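Local coordinates for protein-glutamine gamma-glutamyltransferase 2 (Pagrus major, PDB 1G0D) that catalyses calcium-dependent cross-linking of proteins, joining peptide-bound glutamine to lysine side chains and other primary amines, and probably binds GTP, at residues M164-Y169 with N579-T584; S476-Q481 with D489-V494; L506-M511 with E540-H545. All coordinates share one frame; numbering follows the deposited sequence.

Contact 1: M164-Y169 with N579-T584; sequences MGTWDY and NIPLST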
loop_
_atom_site.group_PDB
_atom_site.type_symbol
_atom_site.label_atom_id
_atom_site.label_comp_id
_atom_site.label_asym_id
_atom_site.label_seq_id
_atom_site.Cartn_x
_atom_site.Cartn_y
_atom_site.Cartn_z
ATOM N N MET A 164 -0.485 -11.080 1.198
ATOM C CA MET A 164 0.473 -11.545 0.211
ATOM C C MET A 164 0.368 -13.016 0.099
ATOM O O MET A 164 -0.550 -13.607 0.653
ATOM C CB MET A 164 1.871 -11.185 0.648
ATOM C CG MET A 164 2.094 -9.726 0.515
ATOM S SD MET A 164 3.700 -9.162 1.030
ATOM C CE MET A 164 4.622 -10.689 1.215
ATOM N N GLY A 165 1.334 -13.609 -0.592
ATOM C CA GLY A 165 1.346 -15.046 -0.812
ATOM C C GLY A 165 0.671 -15.400 -2.127
ATOM O O GLY A 165 0.910 -14.734 -3.126
ATOM N N THR A 166 -0.163 -16.439 -2.130
ATOM C CA THR A 166 -0.904 -16.864 -3.315
ATOM C C THR A 166 -2.379 -16.909 -2.913
ATOM O O THR A 166 -2.691 -17.028 -1.729
ATOM C CB THR A 166 -0.449 -18.244 -3.790
ATOM O OG1 THR A 166 -0.652 -19.196 -2.735
ATOM C CG2 THR A 166 1.045 -18.213 -4.189
ATOM N N TRP A 167 -3.287 -16.825 -3.875
ATOM C CA TRP A 167 -4.715 -16.775 -3.550
ATOM C C TRP A 167 -5.264 -17.950 -2.793
ATOM O O TRP A 167 -6.318 -17.830 -2.169
ATOM C CB TRP A 167 -5.548 -16.610 -4.796
ATOM C CG TRP A 167 -5.354 -17.739 -5.686
ATOM C CD1 TRP A 167 -4.493 -17.809 -6.724
ATOM C CD2 TRP A 167 -5.988 -19.005 -5.603
ATOM N NE1 TRP A 167 -4.547 -19.047 -7.304
ATOM C CE2 TRP A 167 -5.462 -19.802 -6.631
ATOM C CE3 TRP A 167 -6.953 -19.545 -4.761
ATOM C CZ2 TRP A 167 -5.867 -21.104 -6.841
ATOM C CZ3 TRP A 167 -7.355 -20.841 -4.967
ATOM C CH2 TRP A 167 -6.817 -21.609 -5.995
ATOM N N ASP A 168 -4.583 -19.090 -2.875
ATOM C CA ASP A 168 -5.023 -20.296 -2.172
ATOM C C ASP A 168 -4.214 -20.465 -0.898
ATOM O O ASP A 168 -4.468 -21.358 -0.110
ATOM C CB ASP A 168 -4.848 -21.542 -3.056
ATOM C CG ASP A 168 -3.467 -21.616 -3.710
ATOM O OD1 ASP A 168 -2.752 -20.590 -3.762
ATOM O OD2 ASP A 168 -3.088 -22.708 -4.188
ATOM N N TYR A 169 -3.252 -19.586 -0.687
ATOM C CA TYR A 169 -2.392 -19.686 0.473
ATOM C C TYR A 169 -1.931 -18.256 0.801
ATOM O O TYR A 169 -0.788 -17.867 0.539
ATOM C CB TYR A 169 -1.238 -20.639 0.098
ATOM C CG TYR A 169 -0.243 -21.040 1.175
ATOM C CD1 TYR A 169 -0.325 -20.546 2.480
ATOM C CD2 TYR A 169 0.844 -21.853 0.853
ATOM C CE1 TYR A 169 0.682 -20.852 3.449
ATOM C CE2 TYR A 169 1.846 -22.163 1.796
ATOM C CZ TYR A 169 1.766 -21.655 3.093
ATOM O OH TYR A 169 2.784 -21.926 3.991
ATOM N N ASN A 579 1.368 -22.401 -7.015
ATOM C CA ASN A 579 2.569 -21.708 -6.575
ATOM C C ASN A 579 2.737 -22.056 -5.142
ATOM O O ASN A 579 1.839 -21.813 -4.337
ATOM C CB ASN A 579 2.423 -20.211 -6.697
ATOM C CG ASN A 579 2.633 -19.748 -8.092
ATOM O OD1 ASN A 579 3.747 -19.397 -8.468
ATOM N ND2 ASN A 579 1.568 -19.751 -8.884
ATOM N N ILE A 580 3.885 -22.634 -4.817
ATOM C CA ILE A 580 4.119 -23.029 -3.458
ATOM C C ILE A 580 5.032 -22.088 -2.709
ATOM O O ILE A 580 6.191 -21.942 -3.045
ATOM C CB ILE A 580 4.711 -24.434 -3.398
ATOM C CG1 ILE A 580 3.882 -25.370 -4.270
ATOM C CG2 ILE A 580 4.708 -24.946 -1.966
ATOM C CD1 ILE A 580 4.315 -26.827 -4.226
ATOM N N PRO A 581 4.490 -21.362 -1.723
ATOM C CA PRO A 581 5.336 -20.466 -0.945
ATOM C C PRO A 581 5.932 -21.262 0.263
ATOM O O PRO A 581 5.209 -21.698 1.169
ATOM C CB PRO A 581 4.371 -19.354 -0.536
ATOM C CG PRO A 581 2.999 -19.916 -0.718
ATOM C CD PRO A 581 3.081 -21.259 -1.323
ATOM N N LEU A 582 7.243 -21.482 0.248
ATOM C CA LEU A 582 7.891 -22.224 1.324
ATOM C C LEU A 582 8.065 -21.257 2.506
ATOM O O LEU A 582 8.631 -20.173 2.335
ATOM C CB LEU A 582 9.250 -22.764 0.843
ATOM C CG LEU A 582 9.392 -24.075 0.052
ATOM C CD1 LEU A 582 8.187 -24.360 -0.731
ATOM C CD2 LEU A 582 10.526 -23.964 -0.898
ATOM N N SER A 583 7.599 -21.659 3.697
ATOM C CA SER A 583 7.639 -20.801 4.896
ATOM C C SER A 583 8.958 -20.558 5.599
ATOM O O SER A 583 9.854 -21.377 5.525
ATOM C CB SER A 583 6.634 -21.300 5.959
ATOM O OG SER A 583 6.531 -22.711 6.062
ATOM N N THR A 584 9.070 -19.417 6.284
ATOM C CA THR A 584 10.264 -19.097 7.064
ATOM C C THR A 584 9.809 -19.180 8.526
ATOM O O THR A 584 8.617 -19.065 8.821
ATOM C CB THR A 584 10.817 -17.699 6.767
ATOM O OG1 THR A 584 9.735 -16.773 6.642
ATOM C CG2 THR A 584 11.633 -17.711 5.471
#

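Contact 2: S476-Q481 with D489-V494; sequences SIKHAQ and DVIVEV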
loop_
_atom_site.group_PDB
_atom_site.type_symbol
_atom_site.label_atom_id
_atom_site.label_comp_id
_atom_site.label_asym_id
_atom_site.label_seq_id
_atom_site.Cartn_x
_atom_site.Cartn_y
_atom_site.Cartn_z
ATOM N N SER A 476 -5.218 -31.681 -10.455
ATOM C CA SER A 476 -5.068 -30.824 -9.287
ATOM C C SER A 476 -3.724 -31.067 -8.617
ATOM O O SER A 476 -3.242 -32.187 -8.651
ATOM C CB SER A 476 -6.199 -31.102 -8.290
ATOM O OG SER A 476 -5.996 -32.317 -7.580
ATOM N N ILE A 477 -3.124 -30.028 -8.032
ATOM C CA ILE A 477 -1.828 -30.129 -7.345
ATOM C C ILE A 477 -2.057 -29.868 -5.877
ATOM O O ILE A 477 -2.855 -29.002 -5.535
ATOM C CB ILE A 477 -0.810 -29.087 -7.890
ATOM C CG1 ILE A 477 -0.536 -29.371 -9.362
ATOM C CG2 ILE A 477 0.496 -29.162 -7.145
ATOM C CD1 ILE A 477 -0.149 -28.163 -10.129
ATOM N N LYS A 478 -1.366 -30.596 -5.004
ATOM C CA LYS A 478 -1.576 -30.411 -3.574
ATOM C C LYS A 478 -0.311 -30.480 -2.768
ATOM O O LYS A 478 0.609 -31.180 -3.129
ATOM C CB LYS A 478 -2.543 -31.462 -3.046
ATOM C CG LYS A 478 -2.936 -32.538 -4.052
ATOM C CD LYS A 478 -4.338 -33.071 -3.775
ATOM C CE LYS A 478 -4.530 -34.453 -4.405
ATOM N NZ LYS A 478 -5.888 -35.022 -4.121
ATOM N N HIS A 479 -0.258 -29.757 -1.663
ATOM C CA HIS A 479 0.934 -29.778 -0.847
ATOM C C HIS A 479 0.643 -29.504 0.621
ATOM O O HIS A 479 -0.369 -28.881 0.945
ATOM C CB HIS A 479 1.945 -28.763 -1.385
ATOM C CG HIS A 479 1.566 -27.326 -1.157
ATOM N ND1 HIS A 479 1.481 -26.412 -2.186
ATOM C CD2 HIS A 479 1.323 -26.628 -0.022
ATOM C CE1 HIS A 479 1.202 -25.219 -1.697
ATOM N NE2 HIS A 479 1.100 -25.323 -0.385
ATOM N N ALA A 480 1.550 -29.945 1.498
ATOM C CA ALA A 480 1.411 -29.763 2.955
ATOM C C ALA A 480 2.036 -28.484 3.513
ATOM O O ALA A 480 2.447 -28.472 4.677
ATOM C CB ALA A 480 2.023 -30.957 3.692
ATOM N N GLN A 481 2.102 -27.428 2.702
ATOM C CA GLN A 481 2.704 -26.149 3.098
ATOM C C GLN A 481 4.085 -26.364 3.687
ATOM O O GLN A 481 4.270 -26.237 4.892
ATOM C CB GLN A 481 1.839 -25.443 4.126
ATOM C CG GLN A 481 0.492 -25.069 3.605
ATOM C CD GLN A 481 -0.484 -24.828 4.722
ATOM O OE1 GLN A 481 -1.211 -25.742 5.138
ATOM N NE2 GLN A 481 -0.509 -23.592 5.228
ATOM N N ASP A 489 7.140 -33.479 -0.670
ATOM C CA ASP A 489 6.435 -34.044 -1.792
ATOM C C ASP A 489 5.264 -33.149 -2.121
ATOM O O ASP A 489 4.719 -32.474 -1.236
ATOM C CB ASP A 489 5.887 -35.429 -1.462
ATOM C CG ASP A 489 6.922 -36.341 -0.845
ATOM O OD1 ASP A 489 6.511 -37.247 -0.087
ATOM O OD2 ASP A 489 8.132 -36.161 -1.110
ATOM N N VAL A 490 4.904 -33.136 -3.403
ATOM C CA VAL A 490 3.765 -32.388 -3.925
ATOM C C VAL A 490 2.985 -33.420 -4.728
ATOM O O VAL A 490 3.536 -34.027 -5.634
ATOM C CB VAL A 490 4.199 -31.276 -4.934
ATOM C CG1 VAL A 490 2.982 -30.691 -5.587
ATOM C CG2 VAL A 490 4.995 -30.190 -4.232
ATOM N N ILE A 491 1.718 -33.640 -4.415
ATOM C CA ILE A 491 0.967 -34.596 -5.212
ATOM C C ILE A 491 0.229 -33.930 -6.356
ATOM O O ILE A 491 -0.286 -32.815 -6.221
ATOM C CB ILE A 491 -0.052 -35.358 -4.382
ATOM C CG1 ILE A 491 0.663 -36.076 -3.271
ATOM C CG2 ILE A 491 -0.772 -36.368 -5.227
ATOM C CD1 ILE A 491 0.604 -35.279 -2.048
ATOM N N VAL A 492 0.220 -34.615 -7.496
ATOM C CA VAL A 492 -0.479 -34.170 -8.688
ATOM C C VAL A 492 -1.506 -35.281 -8.865
ATOM O O VAL A 492 -1.147 -36.408 -9.178
ATOM C CB VAL A 492 0.475 -34.122 -9.928
ATOM C CG1 VAL A 492 -0.302 -33.767 -11.186
ATOM C CG2 VAL A 492 1.551 -33.080 -9.703
ATOM N N GLU A 493 -2.785 -34.978 -8.642
ATOM C CA GLU A 493 -3.798 -35.990 -8.761
ATOM C C GLU A 493 -4.708 -35.782 -9.940
ATOM O O GLU A 493 -5.232 -34.703 -10.153
ATOM C CB GLU A 493 -4.609 -36.041 -7.479
ATOM C CG GLU A 493 -5.912 -36.796 -7.614
ATOM C CD GLU A 493 -6.674 -36.907 -6.305
ATOM O OE1 GLU A 493 -6.537 -37.953 -5.628
ATOM O OE2 GLU A 493 -7.413 -35.948 -5.964
ATOM N N VAL A 494 -4.881 -36.844 -10.717
ATOM C CA VAL A 494 -5.745 -36.851 -11.890
ATOM C C VAL A 494 -7.000 -37.618 -11.484
ATOM O O VAL A 494 -6.910 -38.778 -11.123
ATOM C CB VAL A 494 -5.075 -37.621 -13.058
ATOM C CG1 VAL A 494 -5.975 -37.562 -14.261
ATOM C CG2 VAL A 494 -3.672 -37.067 -13.350
HETATM O O HOH W 1 4.274 -30.713 1.041
#

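Contact 3: L506-M511 with E540-H545; sequences LTMLAM and EVMRLH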
loop_
_atom_site.group_PDB
_atom_site.type_symbol
_atom_site.label_atom_id
_atom_site.label_comp_id
_atom_site.label_asym_id
_atom_site.label_seq_id
_atom_site.Cartn_x
_atom_site.Cartn_y
_atom_site.Cartn_z
ATOM N N LEU A 506 0.887 -37.472 -18.699
ATOM C CA LEU A 506 0.981 -36.521 -17.621
ATOM C C LEU A 506 2.350 -35.870 -17.474
ATOM O O LEU A 506 3.289 -36.477 -16.963
ATOM C CB LEU A 506 0.608 -37.257 -16.337
ATOM C CG LEU A 506 0.181 -36.620 -15.015
ATOM C CD1 LEU A 506 1.237 -36.908 -13.959
ATOM C CD2 LEU A 506 -0.054 -35.153 -15.173
ATOM N N THR A 507 2.463 -34.622 -17.900
ATOM C CA THR A 507 3.717 -33.888 -17.763
ATOM C C THR A 507 3.710 -32.988 -16.519
ATOM O O THR A 507 2.766 -32.236 -16.305
ATOM C CB THR A 507 3.941 -32.985 -18.969
ATOM O OG1 THR A 507 3.785 -33.743 -20.177
ATOM C CG2 THR A 507 5.322 -32.351 -18.896
ATOM N N MET A 508 4.762 -33.046 -15.712
ATOM C CA MET A 508 4.855 -32.210 -14.516
ATOM C C MET A 508 6.195 -31.499 -14.437
ATOM O O MET A 508 7.228 -32.092 -14.727
ATOM C CB MET A 508 4.703 -33.052 -13.266
ATOM C CG MET A 508 3.751 -34.175 -13.408
ATOM S SD MET A 508 4.085 -35.240 -12.014
ATOM C CE MET A 508 4.191 -36.869 -12.800
ATOM N N LEU A 509 6.188 -30.223 -14.072
ATOM C CA LEU A 509 7.434 -29.471 -13.931
ATOM C C LEU A 509 7.385 -28.687 -12.653
ATOM O O LEU A 509 6.329 -28.311 -12.186
ATOM C CB LEU A 509 7.637 -28.427 -15.021
ATOM C CG LEU A 509 7.255 -28.440 -16.495
ATOM C CD1 LEU A 509 5.743 -28.567 -16.711
ATOM C CD2 LEU A 509 7.785 -27.103 -17.070
ATOM N N ALA A 510 8.542 -28.384 -12.111
ATOM C CA ALA A 510 8.605 -27.608 -10.904
ATOM C C ALA A 510 9.776 -26.660 -11.137
ATOM O O ALA A 510 10.918 -27.102 -11.305
ATOM C CB ALA A 510 8.854 -28.517 -9.743
ATOM N N MET A 511 9.485 -25.362 -11.182
ATOM C CA MET A 511 10.513 -24.353 -11.426
ATOM C C MET A 511 10.383 -23.275 -10.386
ATOM O O MET A 511 9.284 -23.010 -9.937
ATOM C CB MET A 511 10.294 -23.715 -12.783
ATOM C CG MET A 511 9.255 -22.625 -12.730
ATOM S SD MET A 511 8.320 -22.448 -14.260
ATOM C CE MET A 511 7.934 -24.199 -14.531
ATOM N N GLU A 540 0.232 -38.964 -8.417
ATOM C CA GLU A 540 1.665 -39.017 -8.672
ATOM C C GLU A 540 2.328 -38.011 -7.761
ATOM O O GLU A 540 1.749 -36.977 -7.429
ATOM C CB GLU A 540 1.985 -38.662 -10.121
ATOM C CG GLU A 540 2.119 -39.863 -11.030
ATOM C CD GLU A 540 3.521 -40.423 -11.051
ATOM O OE1 GLU A 540 3.801 -41.314 -10.223
ATOM O OE2 GLU A 540 4.336 -39.974 -11.888
ATOM N N VAL A 541 3.542 -38.326 -7.344
ATOM C CA VAL A 541 4.299 -37.462 -6.459
ATOM C C VAL A 541 5.586 -36.908 -7.083
ATOM O O VAL A 541 6.242 -37.545 -7.916
ATOM C CB VAL A 541 4.666 -38.223 -5.163
ATOM C CG1 VAL A 541 5.602 -37.396 -4.318
ATOM C CG2 VAL A 541 3.403 -38.558 -4.396
ATOM N N MET A 542 5.928 -35.691 -6.689
ATOM C CA MET A 542 7.138 -35.064 -7.166
ATOM C C MET A 542 7.849 -34.619 -5.922
ATOM O O MET A 542 7.314 -33.838 -5.157
ATOM C CB MET A 542 6.797 -33.863 -8.032
ATOM C CG MET A 542 7.998 -33.044 -8.496
ATOM S SD MET A 542 7.512 -31.845 -9.775
ATOM C CE MET A 542 5.717 -32.200 -9.911
ATOM N N ARG A 543 9.050 -35.124 -5.700
ATOM C CA ARG A 543 9.764 -34.730 -4.509
ATOM C C ARG A 543 10.775 -33.669 -4.791
ATOM O O ARG A 543 11.736 -33.901 -5.522
ATOM C CB ARG A 543 10.467 -35.917 -3.875
ATOM C CG ARG A 543 11.257 -35.558 -2.629
ATOM C CD ARG A 543 11.367 -36.745 -1.688
ATOM N NE ARG A 543 12.031 -36.378 -0.445
ATOM C CZ ARG A 543 11.393 -36.096 0.690
ATOM N NH1 ARG A 543 10.067 -36.135 0.745
ATOM N NH2 ARG A 543 12.088 -35.780 1.779
ATOM N N LEU A 544 10.536 -32.494 -4.216
ATOM C CA LEU A 544 11.434 -31.360 -4.356
ATOM C C LEU A 544 12.379 -31.410 -3.146
ATOM O O LEU A 544 11.932 -31.730 -2.040
ATOM C CB LEU A 544 10.615 -30.073 -4.374
ATOM C CG LEU A 544 9.959 -29.635 -5.686
ATOM C CD1 LEU A 544 10.903 -29.788 -6.848
ATOM C CD2 LEU A 544 8.745 -30.453 -5.909
ATOM N N HIS A 545 13.669 -31.107 -3.364
ATOM C CA HIS A 545 14.699 -31.156 -2.308
ATOM C C HIS A 545 15.405 -29.842 -2.075
ATOM O O HIS A 545 15.686 -29.099 -3.004
ATOM C CB HIS A 545 15.780 -32.171 -2.647
ATOM C CG HIS A 545 15.257 -33.546 -2.873
ATOM N ND1 HIS A 545 14.786 -33.968 -4.097
ATOM C CD2 HIS A 545 15.142 -34.603 -2.038
ATOM C CE1 HIS A 545 14.406 -35.229 -4.007
ATOM N NE2 HIS A 545 14.613 -35.638 -2.767
#

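Contact 1: M164-Y169 with N579-T584
Tyr169 lays its side chain across the ring of Pro581, the two crossing obliquely, while Thr166 meets Asn579 a little further along. The tyrosine leaves its backbone with CG anti to the backbone N (chi1 -174°), and its CB stays at the margin, 4.4 Å from Pro581 CG. Beyond it, Tyr169 CG comes to 3.9 Å from Pro581 CG. CD2 is the ring atom nearest the CG and CD carbons of the proline, modelled too close for its spacing to carry meaning. The ring then passes from the proline carbons to the proline carbonyl: Tyr169 CE2 is 3.5 Å from Pro581 O, and CZ follows slightly further off. At the tip, Tyr169 OH stands 3.7 Å from the same oxygen, with the hydroxyl of Ser583 beyond it, too far for a bond and itself hydrogen-bonded to Pro482 O. Gln481 and His479 of the neighbouring hairpin also touch the ring.

The tyrosine closes a type I turn from Thr166 to Tyr169, at the tip of the connection between strands 159-164 and 169-176 of the catalytic core. This turn abuts the end of strand 573-581 in the first C-terminal barrel of the transglutaminase fold, where Asn579, Ile580 and Pro581 belong to the GTP site inferred by similarity.

Within the turn, Thr166 OG1 bonds Asp168 OD1 at 2.7 Å on the syn side of the carboxylate, 32° out of its plane. With chi1 at 59°, this hydroxyl is held toward the turn, and the methyl branch is left for the barrel: Thr166 CG2 packs 3.5 Å from Asn579 CB. The amide end of Asn579 is engaged elsewhere, its OD1 accepting from Arg560 NE, and Asn330 of strand 329-339 touches both Thr166 and Asn579.

Contact 2: S476-Q481 with D489-V494
Ile477 and Val492 form a non-hydrogen-bonded pair of an antiparallel hairpin, flanked by the hydrogen-bonded pairs Ser476–Glu493 and Lys478–Ile491. Here the strands are firmly joined: Glu493 N reaches Ser476 O at 2.8 Å, nearly in line with the carbonyl, and Lys478 N reaches Ile491 O at 2.8 Å within the carbonyl plane. Only the return bond from Ser476 N to Glu493 O is weak. Side-chain packing is tight between Ile477 and Val490, with Ile477 CG2 pressed to 3.3 Å from Val490 CG1; both branches are anti to their backbone N. Toward Val492 on the same face it is looser, Ile477 CG1 lying 4.3 Å from Val492 CG2.

The other face, with Ser476, Lys478, Ile491 and Glu493, mixes polar and apolar groups. There the lysine chain, extended beyond CG, runs past Ile491, and Lys478 NZ meets Glu493 OE2 at 2.6 Å from above the carboxylate plane. Glu493 OE2 also pairs with Lys495, so two cations share one oxygen, which would tend to keep the carboxylate ionised. Past the last firm pair, a water bridges the strands, accepting from Ala480 N at 2.9 Å and donating to Asp489 O. Residues 476-481 belong to the GTP site inferred by similarity.

Strand 536-544 pairs with the far edge of 488-496, and the apolar face packs on strands 573-581 and 558-566 through Thr576, Ala578, Val561 and Ala563.

Contact 3: L506-M511 with E540-H545
Strands 506-511 and 540-544, which meet chiefly through Met508, Ala510 and Met542, run in nearly the same direction, 21° apart with axes 9.1 Å from each other at closest approach, a spacing of facing sheets and not of paired strands. No hydrogen bond joins them, and the contact is made by side chains reaching inward from both strands.

The side chains of Met508 and Met542 lie alongside one another, pointing opposite ways. Met542 folds back at its end, chi3 near 0° bringing CE round to the CB side of its chain, and this methyl meets Met508 CB at 3.6 Å, with Met508 SD 4.0 Å from it. The sulfur of Met542 is turned instead to the small neighbour two residues on: Met542 SD lies 3.6 Å from Ala510 CB. That same alanine methyl is met from another direction by Leu544 CD1 at 3.8 Å.

Met508 crosses Glu540 at about a right angle. Its terminal methyl rests against the bent glutamate chain, with Met508 CE 3.9 Å from Glu540 CB and 3.2 Å from Glu540 OE2. The carboxylate is not left to this apolar partner, since OE2 makes a salt bridge with Lys526, consistent with a charged form at the border of the core. Leu506 CD1 extends the apolar strip to the aliphatic part of the glutamate, 4.3 Å from Glu540 CG.

The interface is interior to the first C-terminal barrel, a beta-sandwich-like unit. Strand 502-513 lies between 558-566 and 525-532 in one sheet, whereas 536-544 is an outermost strand of the opposing sheet beside 488-496, and it gives way at His545, the N-cap position, to helix 546-549.

Overall arrangement
All three contacts involve the first C-terminal barrel. Contact 1 ties it to the catalytic core, contact 2 is a hairpin in one sheet, and contact 3 joins that sheet to the one facing it. Contacts 1 and 2, centres about 14 Å apart, meet where Ile580 CG1 lies 3.3 Å from His479 ND1; both hold residues of the probable GTP site. Contacts 2 and 3, centres about 9 Å apart, share neighbouring strands and the salt bridge of Asp489 OD2 with Arg543 NH1 at 2.7 Å. Contacts 1 and 3 reach one sheet without touching, centres about 17 Å and nearest atoms about 6 Å apart. Thr166 lies about 8 Å, between side chains, from Tyr515, important for activity.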